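Local structure of 'Carboxyl esterase 2 (Tuber melanosporum Mel28, 5MIF) at residues Thr77-Leu82 / Thr91-Lys96. The protein probably hydrolyses carboxylic esters, as an alpha/beta-hydrolase-fold carboxylesterase resembling archaeal enzymes. Numbering follows the deposited sequence.
Sequences TKILSL and TAYLYK
K78 and L94 exchange two backbone hydrogen bonds, K78 N to L94 O at 3.0 Å and L94 N to K78 O at 2.9 Å, and L80 pairs with A92 in the same reciprocal way. Of this second couple, L80 N to A92 O is the shorter at 2.7 Å and the more bent, 151° at the hydrogen, while A92 N to L80 O is nearly straight at 170°. Between and beyond these hydrogen-bonded pairs sit the non-hydrogen-bonded pairs T77-Y95, I79-Y93 and S81-T91, where CA-H groups of T77, Y93 and T91 lean on carbonyl oxygens of the partner strand.

On the face carrying the two tyrosines, T77 OG1 lies in the plane of the Y95 ring at its edge, 3.4 Å from Y95 CD1. T77 chi1 of -61° places OG1 anti to the carbonyl carbon, which leaves CG2 anti to the backbone N, and that methyl reaches the edge of the Y93 ring. I79 packs alongside the same ring, its CG2 3.9 Å from Y93 CE2. A water joins S81 OG to T91 OG1, though its 2.4 Å distance to S81 OG is doubtfully short.

On the other face aliphatic groups meet: L82 CD1 touches A92 CB at 4.1 Å and L80 CD1 approaches L94 CB, while W169 of helix 158-173 touches both L80 and L82.

Strand 91-96 continues the sheet through backbone bonds to strand 142-147, leaving 77-82 outermost within this chain: an antiparallel beta hairpin at the N-terminal edge of the alpha/beta-hydrolase central sheet.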
# COMPACT_ATOMS: atom_id res chain seq x y z
N THR A 77 4.48 19.43 22.67
CA THR A 77 5.81 19.64 22.10
C THR A 77 6.84 19.89 23.20
O THR A 77 6.66 20.80 24.03
CB THR A 77 5.85 20.86 21.16
OG1 THR A 77 4.97 20.67 20.06
CG2 THR A 77 7.27 21.08 20.64
N LYS A 78 7.90 19.10 23.23
CA LYS A 78 9.02 19.43 24.09
C LYS A 78 10.24 19.72 23.21
O LYS A 78 10.68 18.87 22.42
CB LYS A 78 9.31 18.30 25.10
CG LYS A 78 10.42 18.65 26.08
CD LYS A 78 10.47 17.69 27.26
CE LYS A 78 11.34 18.26 28.38
NZ LYS A 78 11.22 17.52 29.67
N ILE A 79 10.77 20.93 23.33
CA ILE A 79 11.92 21.38 22.55
C ILE A 79 13.22 20.99 23.24
O ILE A 79 13.48 21.37 24.39
CB ILE A 79 11.86 22.89 22.34
CG1 ILE A 79 10.46 23.28 21.87
CG2 ILE A 79 12.93 23.33 21.35
CD1 ILE A 79 10.24 24.76 21.68
N LEU A 80 14.03 20.21 22.54
CA LEU A 80 15.25 19.65 23.13
C LEU A 80 16.51 20.14 22.43
O LEU A 80 16.65 20.04 21.20
CB LEU A 80 15.18 18.12 23.11
CG LEU A 80 14.01 17.53 23.92
CD1 LEU A 80 13.85 16.04 23.64
CD2 LEU A 80 14.20 17.79 25.42
N SER A 81 17.45 20.66 23.21
CA SER A 81 18.78 20.97 22.71
C SER A 81 19.73 19.91 23.25
O SER A 81 20.20 20.03 24.38
CB SER A 81 19.21 22.36 23.18
OG SER A 81 18.40 23.35 22.57
N LEU A 82 20.04 18.91 22.45
CA LEU A 82 20.82 17.79 22.96
C LEU A 82 22.31 18.11 22.80
O LEU A 82 22.78 18.35 21.68
CB LEU A 82 20.46 16.50 22.23
CG LEU A 82 18.95 16.20 22.10
CD1 LEU A 82 18.72 14.88 21.38
CD2 LEU A 82 18.30 16.17 23.48
N THR A 91 19.28 19.66 17.72
CA THR A 91 17.95 20.11 18.08
C THR A 91 16.95 18.98 17.80
O THR A 91 16.96 18.39 16.73
CB THR A 91 17.57 21.39 17.30
OG1 THR A 91 18.47 22.44 17.66
CG2 THR A 91 16.16 21.83 17.66
N ALA A 92 16.11 18.68 18.78
CA ALA A 92 15.09 17.66 18.58
C ALA A 92 13.76 18.13 19.18
O ALA A 92 13.74 18.83 20.20
CB ALA A 92 15.53 16.33 19.20
N TYR A 93 12.66 17.75 18.54
CA TYR A 93 11.34 18.02 19.08
C TYR A 93 10.66 16.70 19.46
O TYR A 93 10.51 15.82 18.61
CB TYR A 93 10.49 18.80 18.08
CG TYR A 93 11.06 20.14 17.66
CD1 TYR A 93 12.01 20.23 16.64
CD2 TYR A 93 10.68 21.31 18.31
CE1 TYR A 93 12.55 21.47 16.27
CE2 TYR A 93 11.21 22.55 17.94
CZ TYR A 93 12.15 22.62 16.92
OH TYR A 93 12.67 23.84 16.57
N LEU A 94 10.23 16.56 20.71
CA LEU A 94 9.46 15.37 21.08
C LEU A 94 7.97 15.70 21.06
O LEU A 94 7.50 16.50 21.86
CB LEU A 94 9.86 14.86 22.46
CG LEU A 94 9.14 13.58 22.95
CD1 LEU A 94 9.50 12.39 22.06
CD2 LEU A 94 9.47 13.28 24.40
N TYR A 95 7.25 15.09 20.13
CA TYR A 95 5.81 15.30 20.04
C TYR A 95 5.06 14.10 20.62
O TYR A 95 5.33 12.96 20.23
CB TYR A 95 5.37 15.52 18.61
CG TYR A 95 6.07 16.66 17.89
CD1 TYR A 95 5.85 17.99 18.25
CD2 TYR A 95 6.89 16.40 16.80
CE1 TYR A 95 6.47 19.03 17.54
CE2 TYR A 95 7.51 17.41 16.11
CZ TYR A 95 7.30 18.72 16.47
OH TYR A 95 7.94 19.69 15.73
N LYS A 96 4.14 14.36 21.55
CA LYS A 96 3.33 13.30 22.18
C LYS A 96 1.83 13.54 22.04
O LYS A 96 1.36 14.65 22.24
CB LYS A 96 3.66 13.19 23.67
CG LYS A 96 5.11 12.93 23.98
CD LYS A 96 5.28 12.49 25.43
CE LYS A 96 5.39 13.72 26.32
NZ LYS A 96 5.38 13.36 27.75
O HOH W 1 18.59 23.87 20.21